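Local atomic coordinates of PlaB phospholipase (Legionella pneumophila, PDB entry 6ZTI), a protein that probably hydrolyses phospholipids as an alpha/beta-hydrolase virulence enzyme, its activity controlled by tetramerization that NAD(H) mediates. Residues 163-175 / 381-393. Sequence-based numbering, arbitrary orientation.
Sequences LDWLELGSDMSWQ and RQRNLNNRGKLTY. With SND (thionicotinamide-adenine-dinucleotide), chain O.
Asn-384 reaches into the bend at 167-170 and gives its ND2 to Leu-168 O at 2.9 Å, in an almost straight bond (178°) that lies in its own amide plane but meets the carbonyl from above. Its amide also stacks on the Glu-167 carboxylate, the two planes 29° apart. Glu-167, with CG anti to the backbone N (chi1 -168°) and the rest of the chain extended, carries OE2 to Leu-385 N at 2.8 Å; Gln-140 holds the same oxygen. Water 1 ties Glu-167 OE1 and Asp-164 O to the amide nitrogens of Asn-384 and Asn-386. Next door, Asn-386 ND2 comes down on the plane of the Asp-164 carboxylate, 3.2 Å from OD1, while Lys-160 pairs with OD2.

The hairpin of strands 378-383 and 390-396 thus docks its turn end on a type II beta turn between helices 160-166 and 171-180, which lie in the chain between strands 123-129 and 191-197 of the parallel alpha/beta-hydrolase sheet. Asn-384 OD1 braces the hairpin's own loop by accepting from Asn-386 N, an Asx turn, and from Asn-387 N, which completes an Asx motif. Across the turn, Asn-387 ND2 straddles the Asp-171 carboxylate, using the syn side of both oxygens, 2.9 Å from OD1 and 3.1 Å from OD2.

Lys-390 curls back, bent at every torsion, to set NZ 2.9 Å from Gly-169 O. Water 4 links NZ to Ser-170 O, a long salt bridge runs to Asp-171 OD1, and Trp-174 CE3 lies 3.5 Å from NZ. At the other flank Leu-168 CD1 rests against Gln-382 OE1, and its CB against Thr-392 OG1; Gln-382 NE2 bonds to Ala-137 O and Tyr-211 OH. On the hairpin's far face Arg-381 and Tyr-393 bind thionicotinamide-adenine-dinucleotide: Arg-381 NE donates to phosphate oxygen O2A, and Tyr-393 OH accepts from adenine N6A.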
ATOM      1  N   LEU B 163       0.676 -13.744  14.526  1.00 15.19           N
ATOM      2  CA  LEU B 163       1.213 -12.416  14.812  1.00 11.05           C
ATOM      3  C   LEU B 163       0.125 -11.354  14.788  1.00 16.17           C
ATOM      4  O   LEU B 163       0.184 -10.389  15.559  1.00 14.67           O
ATOM      5  CB  LEU B 163       2.306 -12.054  13.806  1.00 13.82           C
ATOM      6  CG  LEU B 163       3.583 -12.894  13.869  1.00 17.74           C
ATOM      7  CD1 LEU B 163       4.582 -12.419  12.824  1.00 24.04           C
ATOM      8  CD2 LEU B 163       4.215 -12.833  15.248  1.00 14.35           C
ATOM      9  N   ASP B 164      -0.874 -11.499  13.913  1.00  9.97           N
ATOM     10  CA  ASP B 164      -1.992 -10.562  13.936  1.00 13.98           C
ATOM     11  C   ASP B 164      -2.740 -10.621  15.263  1.00  7.82           C
ATOM     12  O   ASP B 164      -3.274  -9.601  15.719  1.00 13.56           O
ATOM     13  CB  ASP B 164      -2.945 -10.860  12.783  1.00 13.82           C
ATOM     14  CG  ASP B 164      -2.364 -10.508  11.430  1.00 20.83           C
ATOM     15  OD1 ASP B 164      -1.564  -9.553  11.337  1.00 20.59           O
ATOM     16  OD2 ASP B 164      -2.720 -11.191  10.457  1.00 22.59           O
ATOM     17  N   TRP B 165      -2.797 -11.799  15.891  1.00  8.39           N
ATOM     18  CA  TRP B 165      -3.416 -11.919  17.212  1.00 11.44           C
ATOM     19  C   TRP B 165      -2.536 -11.278  18.277  1.00  9.71           C
ATOM     20  O   TRP B 165      -3.014 -10.511  19.118  1.00  8.52           O
ATOM     21  CB  TRP B 165      -3.680 -13.399  17.555  1.00 15.17           C
ATOM     22  CG  TRP B 165      -4.677 -13.624  18.688  1.00  7.54           C
ATOM     23  CD1 TRP B 165      -5.983 -14.032  18.567  1.00 12.65           C
ATOM     24  CD2 TRP B 165      -4.456 -13.440  20.096  1.00  8.49           C
ATOM     25  NE1 TRP B 165      -6.576 -14.109  19.802  1.00 16.61           N
ATOM     26  CE2 TRP B 165      -5.663 -13.755  20.756  1.00 12.49           C
ATOM     27  CE3 TRP B 165      -3.359 -13.052  20.860  1.00 10.72           C
ATOM     28  CZ2 TRP B 165      -5.802 -13.680  22.137  1.00 11.54           C
ATOM     29  CZ3 TRP B 165      -3.499 -12.972  22.244  1.00 12.72           C
ATOM     30  CH2 TRP B 165      -4.711 -13.287  22.864  1.00 14.90           C
ATOM     31  N   LEU B 166      -1.241 -11.581  18.251  1.00 10.91           N
ATOM     32  CA  LEU B 166      -0.357 -11.120  19.306  1.00  8.60           C
ATOM     33  C   LEU B 166      -0.093  -9.617  19.248  1.00  8.30           C
ATOM     34  O   LEU B 166       0.355  -9.048  20.245  1.00  8.90           O
ATOM     35  CB  LEU B 166       0.956 -11.887  19.230  1.00 10.01           C
ATOM     36  CG  LEU B 166       0.865 -13.341  19.690  1.00 11.59           C
ATOM     37  CD1 LEU B 166       2.039 -14.147  19.152  1.00 27.40           C
ATOM     38  CD2 LEU B 166       0.835 -13.413  21.230  1.00 13.78           C
ATOM     39  N   GLU B 167      -0.354  -8.972  18.115  1.00  8.30           N
ATOM     40  CA  GLU B 167      -0.052  -7.554  17.959  1.00 11.74           C
ATOM     41  C   GLU B 167      -0.802  -6.735  19.000  1.00 11.53           C
ATOM     42  O   GLU B 167      -2.006  -6.913  19.196  1.00 13.14           O
ATOM     43  CB  GLU B 167      -0.419  -7.086  16.546  1.00 10.47           C
ATOM     44  CG  GLU B 167       0.114  -5.681  16.181  1.00 18.18           C
ATOM     45  CD  GLU B 167      -0.237  -5.233  14.754  1.00 17.43           C
ATOM     46  OE1 GLU B 167      -0.929  -5.977  14.024  1.00 17.80           O
ATOM     47  OE2 GLU B 167       0.173  -4.124  14.357  1.00 13.37           O
ATOM     48  N   LEU B 168      -0.078  -5.845  19.680  1.00  9.74           N
ATOM     49  CA  LEU B 168      -0.724  -4.920  20.598  1.00 17.69           C
ATOM     50  C   LEU B 168      -1.891  -4.241  19.897  1.00 10.34           C
ATOM     51  O   LEU B 168      -1.796  -3.864  18.728  1.00  9.71           O
ATOM     52  CB  LEU B 168       0.285  -3.892  21.099  1.00 13.16           C
ATOM     53  CG  LEU B 168       1.433  -4.446  21.954  1.00  9.40           C
ATOM     54  CD1 LEU B 168       2.405  -3.327  22.253  1.00  9.75           C
ATOM     55  CD2 LEU B 168       0.955  -5.044  23.246  1.00  6.88           C
ATOM     56  N   GLY B 169      -3.010  -4.124  20.605  1.00  6.72           N
ATOM     57  CA  GLY B 169      -4.201  -3.528  20.035  1.00 12.76           C
ATOM     58  C   GLY B 169      -4.967  -4.404  19.071  1.00 11.84           C
ATOM     59  O   GLY B 169      -5.891  -3.913  18.416  1.00 10.43           O
ATOM     60  N   SER B 170      -4.622  -5.683  18.969  1.00  6.12           N
ATOM     61  CA  SER B 170      -5.287  -6.580  18.035  1.00 11.92           C
ATOM     62  C   SER B 170      -6.788  -6.638  18.294  1.00  6.71           C
ATOM     63  O   SER B 170      -7.233  -6.753  19.435  1.00  8.64           O
ATOM     64  CB  SER B 170      -4.688  -7.980  18.166  1.00 14.10           C
ATOM     65  OG  SER B 170      -5.504  -8.945  17.557  1.00 24.57           O
ATOM     66  N   ASP B 171      -7.573  -6.605  17.218  1.00  6.89           N
ATOM     67  CA  ASP B 171      -9.013  -6.795  17.376  1.00 11.49           C
ATOM     68  C   ASP B 171      -9.337  -8.178  17.930  1.00  9.39           C
ATOM     69  O   ASP B 171     -10.327  -8.341  18.652  1.00  7.31           O
ATOM     70  CB  ASP B 171      -9.724  -6.573  16.042  1.00 14.40           C
ATOM     71  CG  ASP B 171      -9.787  -5.087  15.640  1.00 20.00           C
ATOM     72  OD1 ASP B 171      -9.937  -4.221  16.530  1.00 27.42           O
ATOM     73  OD2 ASP B 171      -9.691  -4.787  14.428  1.00 24.19           O
ATOM     74  N   MET B 172      -8.515  -9.182  17.629  1.00 11.98           N
ATOM     75  CA  MET B 172      -8.844 -10.535  18.067  1.00  9.64           C
ATOM     76  C   MET B 172      -8.626 -10.699  19.570  1.00 10.39           C
ATOM     77  O   MET B 172      -9.490 -11.241  20.273  1.00 12.18           O
ATOM     78  CB  MET B 172      -8.037 -11.557  17.278  1.00 10.62           C
ATOM     79  CG  MET B 172      -8.576 -11.761  15.890  1.00 18.20           C
ATOM     80  SD  MET B 172      -7.605 -12.918  14.922  1.00 38.31           S
ATOM     81  CE  MET B 172      -6.126 -11.949  14.655  1.00 17.26           C
ATOM     82  N   SER B 173      -7.489 -10.229  20.090  1.00  8.97           N
ATOM     83  CA  SER B 173      -7.270 -10.347  21.527  1.00  5.45           C
ATOM     84  C   SER B 173      -8.244  -9.466  22.311  1.00  7.94           C
ATOM     85  O   SER B 173      -8.704  -9.853  23.395  1.00  7.31           O
ATOM     86  CB  SER B 173      -5.822 -10.013  21.876  1.00 11.35           C
ATOM     87  OG  SER B 173      -5.558  -8.648  21.669  1.00 13.16           O
ATOM     88  N   TRP B 174      -8.591  -8.286  21.781  1.00  7.49           N
ATOM     89  CA  TRP B 174      -9.613  -7.465  22.431  1.00  7.63           C
ATOM     90  C   TRP B 174     -10.907  -8.246  22.601  1.00  9.89           C
ATOM     91  O   TRP B 174     -11.515  -8.245  23.678  1.00 12.64           O
ATOM     92  CB  TRP B 174      -9.875  -6.200  21.613  1.00  6.64           C
ATOM     93  CG  TRP B 174     -10.857  -5.226  22.262  1.00 10.88           C
ATOM     94  CD1 TRP B 174     -12.217  -5.337  22.312  1.00 12.09           C
ATOM     95  CD2 TRP B 174     -10.536  -4.006  22.936  1.00 15.06           C
ATOM     96  NE1 TRP B 174     -12.760  -4.268  22.980  1.00 10.86           N
ATOM     97  CE2 TRP B 174     -11.748  -3.438  23.375  1.00 14.51           C
ATOM     98  CE3 TRP B 174      -9.340  -3.337  23.211  1.00  9.15           C
ATOM     99  CZ2 TRP B 174     -11.800  -2.237  24.069  1.00 13.94           C
ATOM    100  CZ3 TRP B 174      -9.393  -2.160  23.911  1.00  6.88           C
ATOM    101  CH2 TRP B 174     -10.618  -1.611  24.321  1.00 12.47           C
ATOM    102  N   GLN B 175     -11.356  -8.902  21.526  1.00 11.40           N
ATOM    103  CA  GLN B 175     -12.584  -9.689  21.570  1.00  9.81           C
ATOM    104  C   GLN B 175     -12.496 -10.787  22.621  1.00 11.76           C
ATOM    105  O   GLN B 175     -13.423 -10.976  23.419  1.00 14.42           O
ATOM    106  CB  GLN B 175     -12.862 -10.287  20.188  1.00 15.34           C
ATOM    107  CG  GLN B 175     -14.045 -11.262  20.124  1.00 14.75           C
ATOM    108  CD  GLN B 175     -14.302 -11.763  18.719  1.00 23.59           C
ATOM    109  OE1 GLN B 175     -13.605 -12.655  18.225  1.00 29.67           O
ATOM    110  NE2 GLN B 175     -15.305 -11.192  18.065  1.00 25.93           N
ATOM    111  N   ARG B 381       4.847   3.576  22.914  1.00  6.17           N
ATOM    112  CA  ARG B 381       3.541   3.612  22.280  1.00  6.29           C
ATOM    113  C   ARG B 381       3.609   2.842  20.973  1.00  7.05           C
ATOM    114  O   ARG B 381       4.634   2.823  20.292  1.00  7.26           O
ATOM    115  CB  ARG B 381       3.051   5.055  22.014  1.00  5.81           C
ATOM    116  CG  ARG B 381       3.900   5.818  21.038  1.00 12.65           C
ATOM    117  CD  ARG B 381       3.600   7.306  21.098  1.00  7.44           C
ATOM    118  NE  ARG B 381       4.010   8.016  19.891  1.00  9.51           N
ATOM    119  CZ  ARG B 381       3.814   9.323  19.701  1.00 12.87           C
ATOM    120  NH1 ARG B 381       3.227  10.050  20.638  1.00 12.00           N
ATOM    121  NH2 ARG B 381       4.190   9.907  18.578  1.00 11.97           N
ATOM    122  N   GLN B 382       2.489   2.218  20.621  1.00  5.26           N
ATOM    123  CA  GLN B 382       2.389   1.437  19.400  1.00  9.14           C
ATOM    124  C   GLN B 382       0.976   1.607  18.876  1.00  7.15           C
ATOM    125  O   GLN B 382       0.027   1.670  19.658  1.00 11.69           O
ATOM    126  CB  GLN B 382       2.698  -0.055  19.647  1.00 10.81           C
ATOM    127  CG  GLN B 382       3.493  -0.738  18.535  1.00 15.34           C
ATOM    128  CD  GLN B 382       3.764  -2.236  18.770  1.00 10.41           C
ATOM    129  OE1 GLN B 382       2.848  -3.063  18.752  1.00 11.36           O
ATOM    130  NE2 GLN B 382       5.039  -2.585  18.947  1.00 10.10           N
ATOM    131  N   ARG B 383       0.841   1.707  17.562  1.00  9.69           N
ATOM    132  CA  ARG B 383      -0.467   1.746  16.934  1.00  7.89           C
ATOM    133  C   ARG B 383      -0.605   0.526  16.044  1.00  6.40           C
ATOM    134  O   ARG B 383       0.298   0.217  15.258  1.00 12.76           O
ATOM    135  CB  ARG B 383      -0.699   3.020  16.109  1.00 11.61           C
ATOM    136  CG  ARG B 383      -2.177   3.211  15.767  1.00 13.51           C
ATOM    137  CD  ARG B 383      -2.442   4.515  15.021  1.00 16.91           C
ATOM    138  NE  ARG B 383      -1.884   4.503  13.674  1.00 20.15           N
ATOM    139  CZ  ARG B 383      -2.019   5.496  12.802  1.00 23.16           C
ATOM    140  NH1 ARG B 383      -2.697   6.585  13.137  1.00 24.03           N
ATOM    141  NH2 ARG B 383      -1.484   5.394  11.588  1.00 19.39           N
ATOM    142  N   ASN B 384      -1.727  -0.169  16.193  1.00 12.88           N
ATOM    143  CA  ASN B 384      -1.946  -1.409  15.467  1.00  9.87           C
ATOM    144  C   ASN B 384      -1.991  -1.138  13.967  1.00 14.42           C
ATOM    145  O   ASN B 384      -2.618  -0.180  13.501  1.00 13.08           O
ATOM    146  CB  ASN B 384      -3.240  -2.067  15.939  1.00  8.76           C
ATOM    147  CG  ASN B 384      -3.422  -3.475  15.378  1.00 12.22           C
ATOM    148  OD1 ASN B 384      -3.928  -3.656  14.276  1.00 13.49           O
ATOM    149  ND2 ASN B 384      -2.990  -4.472  16.133  1.00 10.27           N
ATOM    150  N   LEU B 385      -1.309  -1.991  13.208  1.00 12.73           N
ATOM    151  CA  LEU B 385      -1.216  -1.797  11.767  1.00 20.52           C
ATOM    152  C   LEU B 385      -2.470  -2.232  11.027  1.00 19.67           C
ATOM    153  O   LEU B 385      -2.705  -1.760   9.910  1.00 15.59           O
ATOM    154  CB  LEU B 385      -0.009  -2.561  11.214  1.00 18.06           C
ATOM    155  CG  LEU B 385       1.353  -2.185  11.805  1.00 18.96           C
ATOM    156  CD1 LEU B 385       2.469  -2.982  11.114  1.00 28.61           C
ATOM    157  CD2 LEU B 385       1.613  -0.700  11.684  1.00 22.78           C
ATOM    158  N   ASN B 386      -3.271  -3.122  11.608  1.00 16.88           N
ATOM    159  CA  ASN B 386      -4.512  -3.546  10.971  1.00 16.35           C
ATOM    160  C   ASN B 386      -5.695  -2.655  11.337  1.00 17.99           C
ATOM    161  O   ASN B 386      -6.627  -2.521  10.538  1.00 21.06           O
ATOM    162  CB  ASN B 386      -4.807  -5.000  11.348  1.00 14.95           C
ATOM    163  CG  ASN B 386      -3.812  -5.976  10.732  1.00 24.55           C
ATOM    164  OD1 ASN B 386      -3.539  -5.924   9.533  1.00 27.23           O
ATOM    165  ND2 ASN B 386      -3.272  -6.872  11.551  1.00 25.18           N
ATOM    166  N   ASN B 387      -5.676  -2.031  12.514  1.00 18.28           N
ATOM    167  CA  ASN B 387      -6.757  -1.159  12.970  1.00 12.69           C
ATOM    168  C   ASN B 387      -6.116   0.074  13.595  1.00 13.92           C
ATOM    169  O   ASN B 387      -5.622   0.007  14.724  1.00 13.78           O
ATOM    170  CB  ASN B 387      -7.658  -1.882  13.974  1.00 15.89           C
ATOM    171  CG  ASN B 387      -8.848  -1.054  14.394  1.00 23.33           C
ATOM    172  OD1 ASN B 387      -8.890   0.162  14.176  1.00 16.76           O
ATOM    173  ND2 ASN B 387      -9.826  -1.707  15.011  1.00 17.75           N
ATOM    174  N   ARG B 388      -6.158   1.213  12.897  1.00 15.76           N
ATOM    175  CA  ARG B 388      -5.503   2.416  13.399  0.55 16.47           C
ATOM    176  C   ARG B 388      -6.260   3.081  14.536  1.00 16.42           C
ATOM    177  O   ARG B 388      -5.736   4.024  15.141  1.00 17.48           O
ATOM    178  CB  ARG B 388      -5.302   3.404  12.260  0.55 21.18           C
ATOM    179  CG  ARG B 388      -4.333   2.895  11.209  0.55 20.00           C
ATOM    180  CD  ARG B 388      -4.322   3.794   9.992  0.55 27.65           C
ATOM    181  NE  ARG B 388      -5.289   3.358   8.987  0.55 29.55           N
ATOM    182  CZ  ARG B 388      -5.609   4.056   7.905  0.55 26.17           C
ATOM    183  NH1 ARG B 388      -5.054   5.240   7.683  0.55 32.52           N
ATOM    184  NH2 ARG B 388      -6.494   3.572   7.047  0.55 28.11           N
ATOM    185  N   GLY B 389      -7.464   2.626  14.842  1.00 11.38           N
ATOM    186  CA  GLY B 389      -8.138   3.067  16.040  1.00 15.18           C
ATOM    187  C   GLY B 389      -7.680   2.349  17.287  1.00 14.93           C
ATOM    188  O   GLY B 389      -8.321   2.463  18.331  1.00 16.95           O
ATOM    189  N   LYS B 390      -6.613   1.560  17.203  1.00 14.89           N
ATOM    190  CA  LYS B 390      -6.106   0.814  18.345  1.00 13.31           C
ATOM    191  C   LYS B 390      -4.704   1.310  18.664  1.00 10.20           C
ATOM    192  O   LYS B 390      -3.791   1.183  17.842  1.00  9.88           O
ATOM    193  CB  LYS B 390      -6.120  -0.688  18.074  1.00 14.60           C
ATOM    194  CG  LYS B 390      -7.497  -1.219  17.705  1.00 10.90           C
ATOM    195  CD  LYS B 390      -8.564  -0.989  18.769  1.00 16.78           C
ATOM    196  CE  LYS B 390      -8.308  -1.782  20.014  1.00 13.23           C
ATOM    197  NZ  LYS B 390      -8.414  -3.251  19.790  1.00 15.73           N
ATOM    198  N   LEU B 391      -4.541   1.865  19.858  1.00  9.82           N
ATOM    199  CA  LEU B 391      -3.321   2.557  20.248  1.00  7.15           C
ATOM    200  C   LEU B 391      -2.952   2.099  21.647  1.00  6.69           C
ATOM    201  O   LEU B 391      -3.776   2.182  22.558  1.00  7.06           O
ATOM    202  CB  LEU B 391      -3.527   4.080  20.193  1.00 10.83           C
ATOM    203  CG  LEU B 391      -2.394   4.969  20.698  1.00 13.53           C
ATOM    204  CD1 LEU B 391      -1.218   4.904  19.740  1.00 13.09           C
ATOM    205  CD2 LEU B 391      -2.864   6.396  20.865  1.00 17.75           C
ATOM    206  N   THR B 392      -1.726   1.607  21.823  1.00  6.71           N
ATOM    207  CA  THR B 392      -1.292   1.066  23.104  1.00 11.67           C
ATOM    208  C   THR B 392      -0.182   1.938  23.680  1.00  6.45           C
ATOM    209  O   THR B 392       0.859   2.127  23.043  1.00 10.26           O
ATOM    210  CB  THR B 392      -0.835  -0.392  22.947  1.00  7.12           C
ATOM    211  OG1 THR B 392      -1.941  -1.203  22.510  1.00 10.67           O
ATOM    212  CG2 THR B 392      -0.340  -0.931  24.248  1.00 10.10           C
ATOM    213  N   TYR B 393      -0.401   2.454  24.882  1.00  6.27           N
ATOM    214  CA  TYR B 393       0.621   3.171  25.634  1.00  6.29           C
ATOM    215  C   TYR B 393       1.115   2.296  26.771  1.00  7.28           C
ATOM    216  O   TYR B 393       0.334   1.584  27.403  1.00  8.06           O
ATOM    217  CB  TYR B 393       0.083   4.483  26.226  1.00  9.74           C
ATOM    218  CG  TYR B 393       0.396   5.730  25.409  1.00  9.51           C
ATOM    219  CD1 TYR B 393      -0.124   5.900  24.146  1.00 11.22           C
ATOM    220  CD2 TYR B 393       1.191   6.735  25.926  1.00 11.06           C
ATOM    221  CE1 TYR B 393       0.154   7.026  23.402  1.00 11.15           C
ATOM    222  CE2 TYR B 393       1.475   7.879  25.187  1.00 15.71           C
ATOM    223  CZ  TYR B 393       0.947   8.022  23.935  1.00  7.89           C
ATOM    224  OH  TYR B 393       1.227   9.155  23.198  1.00 11.15           O
TER
HETATM  225  PA  SND O 501       5.113   6.271  16.350  1.00 14.93           P
HETATM  226  O1A SND O 501       5.617   4.884  16.237  1.00 11.77           O
HETATM  227  O2A SND O 501       5.462   6.987  17.645  1.00 16.24           O
HETATM  228  O5B SND O 501       3.501   6.371  16.184  1.00 11.13           O
HETATM  229  C5B SND O 501       2.868   5.517  15.212  1.00 11.85           C
HETATM  230  C4B SND O 501       1.510   6.068  14.854  1.00 13.72           C
HETATM  231  O4B SND O 501       0.703   6.189  16.048  1.00 10.29           O
HETATM  232  C3B SND O 501       1.512   7.451  14.204  1.00  9.15           C
HETATM  233  O3B SND O 501       0.517   7.525  13.188  1.00 22.09           O
HETATM  234  C2B SND O 501       1.196   8.367  15.381  1.00 12.13           C
HETATM  235  O2B SND O 501       0.589   9.592  14.996  1.00 20.39           O
HETATM  236  C1B SND O 501       0.197   7.504  16.137  1.00 12.21           C
HETATM  237  N9A SND O 501       0.073   7.855  17.544  1.00 11.76           N
HETATM  238  C8A SND O 501       1.004   7.648  18.526  1.00 13.56           C
HETATM  239  N7A SND O 501       0.700   8.197  19.677  1.00  8.66           N
HETATM  240  C5A SND O 501      -0.521   8.805  19.435  1.00  9.61           C
HETATM  241  C6A SND O 501      -1.351   9.610  20.235  1.00 13.22           C
HETATM  242  N6A SND O 501      -1.103   9.877  21.523  1.00 12.05           N
HETATM  243  N1A SND O 501      -2.464  10.118  19.670  1.00 10.42           N
HETATM  244  C2A SND O 501      -2.745   9.802  18.402  1.00 15.89           C
HETATM  245  N3A SND O 501      -2.050   9.039  17.555  1.00 12.17           N
HETATM  246  C4A SND O 501      -0.930   8.587  18.131  1.00 11.98           C
HETATM  247  O3  SND O 501       5.675   7.159  15.160  1.00 21.89           O
HETATM  248  PN  SND O 501       5.431   8.621  14.559  1.00 19.53           P
HETATM  249  O1N SND O 501       4.925   9.510  15.628  1.00 14.83           O
HETATM  250  O2N SND O 501       4.637   8.469  13.319  1.00 18.77           O
HETATM  251  O5D SND O 501       6.963   8.964  14.222  1.00 18.39           O
HETATM  252  C5D SND O 501       7.541   8.602  12.947  1.00 21.50           C
HETATM  253  C4D SND O 501       9.002   8.217  13.095  1.00 17.51           C
HETATM  254  O4D SND O 501       9.712   9.233  13.845  1.00 12.94           O
HETATM  255  C3D SND O 501       9.288   6.909  13.835  1.00 12.28           C
HETATM  256  O3D SND O 501      10.507   6.335  13.352  1.00 19.30           O
HETATM  257  C2D SND O 501       9.436   7.392  15.277  1.00 14.79           C
HETATM  258  O2D SND O 501      10.178   6.488  16.083  1.00 15.86           O
HETATM  259  C1D SND O 501      10.210   8.683  15.040  1.00 16.02           C
HETATM  260  N1N SND O 501       9.942   9.667  16.172  1.00 17.17           N
HETATM  261  C2N SND O 501       8.833  10.422  16.085  1.00 13.73           C
HETATM  262  C3N SND O 501       8.568  11.374  17.047  1.00 13.63           C
HETATM  263  C7N SND O 501       7.402  12.286  16.900  1.00  9.17           C
HETATM  264  S7N SND O 501       7.576  13.929  17.086  1.00 29.31           S
HETATM  265  N7N SND O 501       6.255  11.738  16.554  1.00 16.46           N
HETATM  266  C4N SND O 501       9.464  11.525  18.100  1.00 14.78           C
HETATM  267  C5N SND O 501      10.588  10.724  18.174  1.00 16.01           C
HETATM  268  C6N SND O 501      10.813   9.786  17.194  1.00 21.15           C
HETATM  269  O   HOH W   1      -3.546  -7.103  14.719  1.00  5.99           O
HETATM  270  O   HOH W   2       2.859  -5.683  18.628  1.00  8.65           O
HETATM  271  O   HOH W   3       0.218  -2.194  17.868  1.00 13.22           O
HETATM  272  O   HOH W   4      -6.537  -5.084  21.600  1.00 10.22           O
HETATM  273  O   HOH W   5     -10.789  -3.784  18.775  1.00 15.44           O
HETATM  274  O   HOH W   6      -6.281  -6.182  14.678  1.00 17.08           O